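Local coordinates for protein aminopeptidase YwaD (Bacillus subtilis, PDB 6HC6) that catalyses the removal of N-terminal amino acids from peptides, arginine, lysine and leucine among them, using two zinc ions, at residues I109-A114 against P197-K202; V318-D323 against N345-S350; A332-V337 against S362-Q367. All coordinates share one frame; numbering follows the deposited sequence.

Contact 1 of 3, residues I109-A114 against P197-K202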
loop_
_atom_site.group_PDB
_atom_site.type_symbol
_atom_site.label_atom_id
_atom_site.label_comp_id
_atom_site.label_asym_id
_atom_site.label_seq_id
_atom_site.Cartn_x
_atom_site.Cartn_y
_atom_site.Cartn_z
ATOM N N ILE A 109 -1.307 26.425 4.675
ATOM C CA ILE A 109 -0.808 25.203 5.295
ATOM C C ILE A 109 -1.132 24.027 4.389
ATOM O O ILE A 109 -2.305 23.779 4.084
ATOM C CB ILE A 109 -1.412 24.988 6.696
ATOM C CG1 ILE A 109 -1.141 26.208 7.570
ATOM C CG2 ILE A 109 -0.871 23.700 7.334
ATOM C CD1 ILE A 109 -1.846 26.166 8.883
ATOM N N LEU A 110 -0.099 23.311 3.961
ATOM C CA LEU A 110 -0.286 22.103 3.172
ATOM C C LEU A 110 -0.969 21.024 3.999
ATOM O O LEU A 110 -0.663 20.843 5.179
ATOM C CB LEU A 110 1.062 21.588 2.683
ATOM C CG LEU A 110 1.802 22.502 1.718
ATOM C CD1 LEU A 110 3.041 21.785 1.185
ATOM C CD2 LEU A 110 0.876 22.900 0.591
ATOM N N LEU A 111 -1.883 20.287 3.370
ATOM C CA LEU A 111 -2.664 19.298 4.087
ATOM C C LEU A 111 -2.805 18.038 3.252
ATOM O O LEU A 111 -2.621 18.044 2.033
ATOM C CB LEU A 111 -4.058 19.841 4.459
ATOM C CG LEU A 111 -5.066 20.091 3.328
ATOM C CD1 LEU A 111 -5.872 18.836 2.963
ATOM C CD2 LEU A 111 -6.029 21.192 3.722
ATOM N N GLN A 112 -3.148 16.951 3.933
ATOM C CA GLN A 112 -3.613 15.737 3.276
ATOM C C GLN A 112 -4.929 15.361 3.927
ATOM O O GLN A 112 -4.993 15.207 5.151
ATOM C CB GLN A 112 -2.598 14.598 3.404
ATOM C CG GLN A 112 -1.550 14.611 2.321
ATOM C CD GLN A 112 -1.963 13.759 1.145
ATOM O OE1 GLN A 112 -1.826 12.539 1.182
ATOM N NE2 GLN A 112 -2.500 14.392 0.105
ATOM N N ALA A 113 -5.974 15.232 3.118
ATOM C CA ALA A 113 -7.303 14.963 3.630
ATOM C C ALA A 113 -7.500 13.465 3.788
ATOM O O ALA A 113 -6.983 12.668 3.000
ATOM C CB ALA A 113 -8.367 15.544 2.702
ATOM N N ALA A 114 -8.232 13.086 4.826
ATOM C CA ALA A 114 -8.461 11.680 5.110
ATOM C C ALA A 114 -9.556 11.135 4.201
ATOM O O ALA A 114 -10.657 11.690 4.132
ATOM C CB ALA A 114 -8.845 11.488 6.575
ATOM N N PRO A 197 -14.965 17.214 8.026
ATOM C CA PRO A 197 -13.639 17.148 7.395
ATOM C C PRO A 197 -12.578 16.711 8.392
ATOM O O PRO A 197 -12.625 17.074 9.569
ATOM C CB PRO A 197 -13.396 18.585 6.920
ATOM C CG PRO A 197 -14.756 19.211 6.833
ATOM C CD PRO A 197 -15.577 18.548 7.900
ATOM N N VAL A 198 -11.626 15.904 7.910
ATOM C CA VAL A 198 -10.468 15.468 8.684
ATOM C C VAL A 198 -9.232 15.642 7.808
ATOM O O VAL A 198 -9.147 15.041 6.731
ATOM C CB VAL A 198 -10.587 14.003 9.137
ATOM C CG1 VAL A 198 -9.379 13.621 9.985
ATOM C CG2 VAL A 198 -11.909 13.742 9.894
ATOM N N VAL A 199 -8.272 16.446 8.264
ATOM C CA VAL A 199 -7.056 16.683 7.491
ATOM C C VAL A 199 -5.839 16.531 8.391
ATOM O O VAL A 199 -5.909 16.709 9.610
ATOM C CB VAL A 199 -7.033 18.071 6.798
ATOM C CG1 VAL A 199 -8.288 18.285 5.935
ATOM C CG2 VAL A 199 -6.835 19.201 7.819
ATOM N N GLY A 200 -4.717 16.189 7.780
ATOM C CA GLY A 200 -3.450 16.079 8.488
ATOM C C GLY A 200 -2.486 17.125 7.966
ATOM O O GLY A 200 -2.482 17.431 6.773
ATOM N N ILE A 201 -1.696 17.699 8.871
ATOM C CA ILE A 201 -0.741 18.740 8.510
ATOM C C ILE A 201 0.577 18.462 9.214
ATOM O O ILE A 201 0.670 17.616 10.107
ATOM C CB ILE A 201 -1.250 20.154 8.859
ATOM C CG1 ILE A 201 -1.362 20.308 10.380
ATOM C CG2 ILE A 201 -2.590 20.429 8.164
ATOM C CD1 ILE A 201 -1.771 21.709 10.828
ATOM N N LYS A 202 1.597 19.210 8.807
ATOM C CA LYS A 202 2.936 19.062 9.348
ATOM C C LYS A 202 3.008 19.553 10.790
ATOM O O LYS A 202 2.221 20.394 11.237
ATOM C CB LYS A 202 3.939 19.845 8.502
ATOM C CG LYS A 202 4.199 19.205 7.142
ATOM C CD LYS A 202 5.482 19.752 6.578
ATOM C CE LYS A 202 5.240 20.756 5.479
ATOM N NZ LYS A 202 6.264 20.574 4.406
HETATM O O HOH W 1 1.551 20.946 6.662
#
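Gln112 and Gly200 face each other as an antiparallel hydrogen-bonded pair. Gln112 N donates to Gly200 O at 3.0 Å, and Gly200 N answers with a bond of 2.8 Å to Gln112 O; the angles at hydrogen, 161° and 164°, leave both close to straight. Two residues further along, Ala114 N reaches Val198 O at 2.9 Å. The paired carbonyls also take weaker contacts from the backbone: the Leu111 CA-H approaches Gly200 O (CA to O 3.3 Å), while the Val199 CA-H leans on Gln112 O. At Leu110 a water takes the place of a direct bond: it donates to Leu110 O at 2.7 Å and accepts from Lys202 N at 2.8 Å. Lys202 occupies the N-cap position of helix 203-209. This pairing brings strand 107-113 alongside strand 198-201 of the PA domain, and strand 172-176 lies parallel to the latter on its other edge. Apolar contacts gather on the face that carries Leu111, Ala113, Val199 and Ile201. Leu111 CD1 rests on Val199 CG1 at 3.9 Å, with Leu219 of strand 214-222 against both residues. Ile201 holds CG1 between its backbone N and carbonyl carbon (chi1 66°), and its CG2, beside the N, meets Ile109 CG2 at 3.8 Å and also lies against Leu110 O and Leu111 CB. Leu102 of strand 97-104 touches Ile109, Leu111 and Ile201 alike. The other face carries Gln112, whose side chain leads away from Gly200 to pack on Pro255 and Phe256, with OE1 in a weak hydrogen bond to Thr186. Beyond it, the methyl of Ala114 sits against CB and CG1 of Val198.

Contact 2 of 3, residues V318-D323 against N345-S350; sequences VNFNLD and NYVWES. With ZN (zinc ion), chain D.
Val347 reaches from the first turn of helix 346-358 onto Val318, Asn319 and Phe320 of strand 316-322. Its CB is the fork from which two methyls diverge. CG1, anti to the backbone N (chi1 -174°), approaches the Phe320 ring obliquely, 3.7 Å from CD2 and almost as near to CE2. CG2, beside the N, presses on Val318 CG2; their 3.2 Å is tighter than normal carbon contact, and its exact value is doubtful. The same CG2 lies 3.4 Å from Asn319 O. Further along the helix, Ser350 CB stands at the edge of the Phe320 ring, 4.3 Å from CZ, and the ring also packs on Ala425 and Val426 of helix 412-430. Asn319 starts its side chain away from the helix, and its ND2 bonds to Thr248 OG1. The short axes cross at 68°, as a helix lies over the sheet of this M28 peptidase domain. Asn345 is the N-cap: its OD1 accepts from Trp348 N at 3.3 Å and, weakly, from Val347 N. Beyond the end of the strand, Asp323 grips a zinc ion through OD1 (2.1 Å) and OD2 (2.2 Å), and His250, Asp262 and two waters complete the site. No hydrogen bond joins the two segments, so they meet by shape and apolar burial, while the strand's asparagines find polar partners elsewhere, Asn319 and Asn321 both at Thr248.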
loop_
_atom_site.group_PDB
_atom_site.type_symbol
_atom_site.label_atom_id
_atom_site.label_comp_id
_atom_site.label_asym_id
_atom_site.label_seq_id
_atom_site.Cartn_x
_atom_site.Cartn_y
_atom_site.Cartn_z
ATOM N N VAL A 318 -1.576 -20.821 -3.262
ATOM C CA VAL A 318 -0.572 -20.008 -2.594
ATOM C C VAL A 318 -0.536 -18.641 -3.270
ATOM O O VAL A 318 -0.762 -18.528 -4.479
ATOM C CB VAL A 318 0.796 -20.738 -2.626
ATOM C CG1 VAL A 318 1.206 -21.069 -4.053
ATOM C CG2 VAL A 318 1.839 -19.928 -2.015
ATOM N N ASN A 319 -0.291 -17.598 -2.466
ATOM C CA ASN A 319 -0.098 -16.225 -2.927
ATOM C C ASN A 319 1.268 -15.741 -2.451
ATOM O O ASN A 319 1.522 -15.695 -1.244
ATOM C CB ASN A 319 -1.202 -15.298 -2.389
ATOM C CG ASN A 319 -0.826 -13.828 -2.477
ATOM O OD1 ASN A 319 -0.892 -13.097 -1.488
ATOM N ND2 ASN A 319 -0.418 -13.393 -3.665
ATOM N N PHE A 320 2.145 -15.391 -3.394
ATOM C CA PHE A 320 3.411 -14.719 -3.096
ATOM C C PHE A 320 3.217 -13.237 -3.387
ATOM O O PHE A 320 3.111 -12.849 -4.556
ATOM C CB PHE A 320 4.548 -15.249 -3.973
ATOM C CG PHE A 320 4.866 -16.687 -3.778
ATOM C CD1 PHE A 320 4.081 -17.669 -4.361
ATOM C CD2 PHE A 320 5.985 -17.065 -3.032
ATOM C CE1 PHE A 320 4.386 -19.017 -4.196
ATOM C CE2 PHE A 320 6.295 -18.410 -2.870
ATOM C CZ PHE A 320 5.495 -19.377 -3.442
ATOM N N ASN A 321 3.166 -12.408 -2.346
ATOM C CA ASN A 321 2.969 -10.975 -2.528
ATOM C C ASN A 321 4.299 -10.257 -2.327
ATOM O O ASN A 321 5.012 -10.527 -1.357
ATOM C CB ASN A 321 1.912 -10.431 -1.559
ATOM C CG ASN A 321 1.593 -8.959 -1.815
ATOM O OD1 ASN A 321 0.975 -8.613 -2.820
ATOM N ND2 ASN A 321 2.018 -8.097 -0.915
ATOM N N LEU A 322 4.633 -9.353 -3.252
ATOM C CA LEU A 322 5.892 -8.608 -3.235
ATOM C C LEU A 322 5.606 -7.139 -2.952
ATOM O O LEU A 322 4.949 -6.475 -3.756
ATOM C CB LEU A 322 6.603 -8.752 -4.579
ATOM C CG LEU A 322 6.658 -10.212 -5.045
ATOM C CD1 LEU A 322 7.154 -10.323 -6.471
ATOM C CD2 LEU A 322 7.558 -10.973 -4.108
ATOM N N ASP A 323 6.107 -6.620 -1.832
ATOM C CA ASP A 323 5.827 -5.225 -1.475
ATOM C C ASP A 323 7.032 -4.690 -0.714
ATOM O O ASP A 323 7.221 -5.036 0.454
ATOM C CB ASP A 323 4.537 -5.122 -0.643
ATOM C CG ASP A 323 4.048 -3.686 -0.437
ATOM O OD1 ASP A 323 4.752 -2.737 -0.786
ATOM O OD2 ASP A 323 2.921 -3.492 0.086
ATOM N N ASN A 345 3.477 -21.395 6.487
ATOM C CA ASN A 345 2.477 -21.891 5.546
ATOM C C ASN A 345 3.212 -22.289 4.271
ATOM O O ASN A 345 4.447 -22.305 4.231
ATOM C CB ASN A 345 1.352 -20.868 5.319
ATOM C CG ASN A 345 1.847 -19.557 4.736
ATOM O OD1 ASN A 345 2.853 -19.527 4.035
ATOM N ND2 ASN A 345 1.123 -18.466 5.016
ATOM N N TYR A 346 2.453 -22.615 3.223
ATOM C CA TYR A 346 3.076 -23.090 1.995
ATOM C C TYR A 346 4.058 -22.074 1.407
ATOM O O TYR A 346 5.065 -22.475 0.808
ATOM C CB TYR A 346 1.999 -23.450 0.972
ATOM C CG TYR A 346 1.380 -24.810 1.207
ATOM C CD1 TYR A 346 2.017 -25.763 1.992
ATOM C CD2 TYR A 346 0.156 -25.144 0.641
ATOM C CE1 TYR A 346 1.461 -27.029 2.197
ATOM C CE2 TYR A 346 -0.410 -26.407 0.844
ATOM C CZ TYR A 346 0.245 -27.337 1.631
ATOM O OH TYR A 346 -0.305 -28.589 1.838
ATOM N N VAL A 347 3.789 -20.767 1.559
ATOM C CA VAL A 347 4.712 -19.750 1.048
ATOM C C VAL A 347 6.045 -19.826 1.781
ATOM O O VAL A 347 7.123 -19.793 1.170
ATOM C CB VAL A 347 4.113 -18.338 1.184
ATOM C CG1 VAL A 347 5.017 -17.325 0.518
ATOM C CG2 VAL A 347 2.725 -18.268 0.625
ATOM N N TRP A 348 5.992 -19.897 3.110
ATOM C CA TRP A 348 7.228 -20.013 3.873
ATOM C C TRP A 348 7.978 -21.295 3.517
ATOM O O TRP A 348 9.200 -21.268 3.315
ATOM C CB TRP A 348 6.931 -19.954 5.370
ATOM C CG TRP A 348 8.151 -20.187 6.184
ATOM C CD1 TRP A 348 8.387 -21.234 7.023
ATOM C CD2 TRP A 348 9.329 -19.370 6.216
ATOM N NE1 TRP A 348 9.635 -21.117 7.583
ATOM C CE2 TRP A 348 10.235 -19.982 7.104
ATOM C CE3 TRP A 348 9.703 -18.178 5.581
ATOM C CZ2 TRP A 348 11.492 -19.449 7.374
ATOM C CZ3 TRP A 348 10.955 -17.643 5.853
ATOM C CH2 TRP A 348 11.832 -18.281 6.746
ATOM N N GLU A 349 7.266 -22.424 3.424
ATOM C CA GLU A 349 7.924 -23.686 3.093
ATOM C C GLU A 349 8.707 -23.566 1.795
ATOM O O GLU A 349 9.888 -23.936 1.731
ATOM C CB GLU A 349 6.895 -24.812 2.996
ATOM C CG GLU A 349 6.239 -25.170 4.315
ATOM C CD GLU A 349 5.234 -26.306 4.176
ATOM O OE1 GLU A 349 5.420 -27.157 3.282
ATOM O OE2 GLU A 349 4.260 -26.348 4.957
ATOM N N SER A 350 8.071 -23.026 0.751
ATOM C CA SER A 350 8.748 -22.908 -0.535
ATOM C C SER A 350 9.901 -21.917 -0.465
ATOM O O SER A 350 10.933 -22.114 -1.115
ATOM C CB SER A 350 7.754 -22.495 -1.612
ATOM O OG SER A 350 6.928 -23.596 -1.952
HETATM ZN ZN ZN D . 3.321 -1.331 -0.150
HETATM O O HOH W 2 3.839 -1.402 1.778
HETATM O O HOH W 3 1.895 -0.122 0.731
#

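Contact 3 of 3, residues A332-V337 against S362-Q367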
loop_
_atom_site.group_PDB
_atom_site.type_symbol
_atom_site.label_atom_id
_atom_site.label_comp_id
_atom_site.label_asym_id
_atom_site.label_seq_id
_atom_site.Cartn_x
_atom_site.Cartn_y
_atom_site.Cartn_z
ATOM N N ALA A 332 18.693 -2.390 5.716
ATOM C CA ALA A 332 17.583 -3.306 5.431
ATOM C C ALA A 332 18.101 -4.560 4.728
ATOM O O ALA A 332 17.782 -4.854 3.576
ATOM C CB ALA A 332 16.510 -2.610 4.601
ATOM N N SER A 333 18.884 -5.325 5.484
ATOM C CA SER A 333 19.650 -6.456 4.979
ATOM C C SER A 333 18.914 -7.783 5.094
ATOM O O SER A 333 19.415 -8.795 4.588
ATOM C CB SER A 333 20.978 -6.549 5.743
ATOM O OG SER A 333 20.738 -6.948 7.077
ATOM N N GLU A 334 17.759 -7.815 5.754
ATOM C CA GLU A 334 17.026 -9.049 6.006
ATOM C C GLU A 334 15.770 -9.075 5.149
ATOM O O GLU A 334 15.035 -8.088 5.093
ATOM C CB GLU A 334 16.658 -9.162 7.489
ATOM C CG GLU A 334 16.126 -10.518 7.914
ATOM C CD GLU A 334 17.231 -11.561 8.108
ATOM O OE1 GLU A 334 16.902 -12.728 8.425
ATOM O OE2 GLU A 334 18.420 -11.220 7.961
ATOM N N LEU A 335 15.521 -10.198 4.475
ATOM C CA LEU A 335 14.319 -10.347 3.666
ATOM C C LEU A 335 13.286 -11.071 4.517
ATOM O O LEU A 335 13.464 -12.241 4.860
ATOM C CB LEU A 335 14.604 -11.090 2.361
ATOM C CG LEU A 335 13.396 -11.188 1.422
ATOM C CD1 LEU A 335 12.945 -9.805 0.921
ATOM C CD2 LEU A 335 13.695 -12.114 0.247
ATOM N N TYR A 336 12.210 -10.371 4.862
ATOM C CA TYR A 336 11.161 -10.918 5.706
ATOM C C TYR A 336 10.050 -11.537 4.878
ATOM O O TYR A 336 9.690 -11.024 3.815
ATOM C CB TYR A 336 10.577 -9.828 6.603
ATOM C CG TYR A 336 11.532 -9.480 7.703
ATOM C CD1 TYR A 336 11.673 -10.309 8.813
ATOM C CD2 TYR A 336 12.341 -8.359 7.611
ATOM C CE1 TYR A 336 12.574 -10.001 9.830
ATOM C CE2 TYR A 336 13.248 -8.050 8.614
ATOM C CZ TYR A 336 13.353 -8.868 9.719
ATOM O OH TYR A 336 14.258 -8.563 10.712
ATOM N N VAL A 337 9.519 -12.647 5.386
ATOM C CA VAL A 337 8.332 -13.314 4.862
ATOM C C VAL A 337 7.242 -13.111 5.909
ATOM O O VAL A 337 7.237 -13.768 6.960
ATOM C CB VAL A 337 8.587 -14.802 4.592
ATOM C CG1 VAL A 337 7.332 -15.469 4.050
ATOM C CG2 VAL A 337 9.729 -14.976 3.622
ATOM N N SER A 362 19.610 -14.876 5.076
ATOM C CA SER A 362 18.961 -13.726 5.703
ATOM C C SER A 362 17.465 -13.672 5.401
ATOM O O SER A 362 16.889 -12.595 5.204
ATOM C CB SER A 362 19.640 -12.416 5.291
ATOM O OG SER A 362 21.051 -12.467 5.506
ATOM N N LEU A 363 16.828 -14.842 5.386
ATOM C CA LEU A 363 15.381 -14.965 5.248
ATOM C C LEU A 363 14.774 -15.217 6.624
ATOM O O LEU A 363 15.223 -16.112 7.350
ATOM C CB LEU A 363 15.030 -16.106 4.288
ATOM C CG LEU A 363 13.591 -16.148 3.762
ATOM C CD1 LEU A 363 13.389 -15.027 2.769
ATOM C CD2 LEU A 363 13.286 -17.493 3.111
ATOM N N SER A 364 13.774 -14.425 6.986
ATOM C CA SER A 364 13.114 -14.574 8.275
ATOM C C SER A 364 11.604 -14.624 8.092
ATOM O O SER A 364 11.032 -13.843 7.330
ATOM C CB SER A 364 13.487 -13.426 9.232
ATOM O OG SER A 364 14.848 -13.511 9.614
ATOM N N LEU A 365 10.970 -15.560 8.788
ATOM C CA LEU A 365 9.522 -15.578 8.893
ATOM C C LEU A 365 9.097 -14.665 10.033
ATOM O O LEU A 365 9.703 -14.671 11.107
ATOM C CB LEU A 365 9.021 -17.002 9.147
ATOM C CG LEU A 365 7.527 -17.195 9.423
ATOM C CD1 LEU A 365 6.716 -16.913 8.175
ATOM C CD2 LEU A 365 7.251 -18.611 9.924
ATOM N N THR A 366 8.041 -13.888 9.810
ATOM C CA THR A 366 7.559 -13.015 10.865
ATOM C C THR A 366 6.079 -12.729 10.640
ATOM O O THR A 366 5.500 -13.110 9.622
ATOM C CB THR A 366 8.386 -11.735 10.909
ATOM O OG1 THR A 366 8.097 -11.026 12.116
ATOM C CG2 THR A 366 8.067 -10.866 9.676
ATOM N N GLN A 367 5.457 -12.085 11.621
ATOM C CA GLN A 367 4.068 -11.670 11.483
ATOM C C GLN A 367 4.006 -10.295 10.832
ATOM O O GLN A 367 4.797 -9.404 11.150
ATOM C CB GLN A 367 3.366 -11.644 12.845
ATOM C CG GLN A 367 1.839 -11.469 12.774
ATOM C CD GLN A 367 1.410 -10.022 12.540
ATOM O OE1 GLN A 367 2.109 -9.083 12.931
ATOM N NE2 GLN A 367 0.260 -9.840 11.894
HETATM O O HOH W 4 21.125 -11.934 8.592
#
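Leu335 and Leu363 run alongside each other in the same direction, with CD2 of the first 3.9 Å from CD1 of the second. That CD1 also touches Val337 CG2 at 3.8 Å. On the face of Tyr336 and Ser364 the ring lies obliquely against Ser364 CB (3.6 Å from CE1) and Thr366 CG2 (3.7 Å from CD1). Between the parallel strands, Leu335 N bonds to Ser362 O, Ser364 N to Leu335 O, Val337 N to Ser364 O (2.7 Å) and Thr366 N to Val337 O. This is the tight part; the Glu334 and Ser362 end is looser and meets water. Glu334, bent at chi2 (79°), has OE1 accept from Ser364 OG at a doubtfully short 2.5 Å, while a water links its OE2 (2.9 Å) to Ser362 OG. Glu334 CG stands over one face of the Tyr336 ring, toward the rim. An alanine in place of Glu334, lacking the CG over the ring, would probably leave Ser364 OG and the bridging water without this acceptor. The strands are the arms of a beta-alpha-beta unit: its helix 346-358 lays Trp348 on Leu363 and Leu365, Leu421 of helix 412-430 touches Leu335, and strand 382-389 flanks strand 334-339.

Overall arrangement
Contacts 2 and 3 both reach one sheet of the M28 peptidase domain, their centres 13 Å apart and their segments alternating along the chain. Trp348, on the helix of contact 2, joins them by packing: its CH2 is 3.5 Å from Leu365 N in contact 3. Contact 1 lies across the centre of the chain in a separate sheet, about 17 Å from contact 2 between nearest atoms. The active site falls between these two regions. Contact 2 supplies Asp323 to one zinc, whereas the Gln112 side chain of contact 1 comes within about 9 Å of those of Glu295 and His401, ligands of the other zinc, so the sheet of contact 1 comes near the active site from the other side.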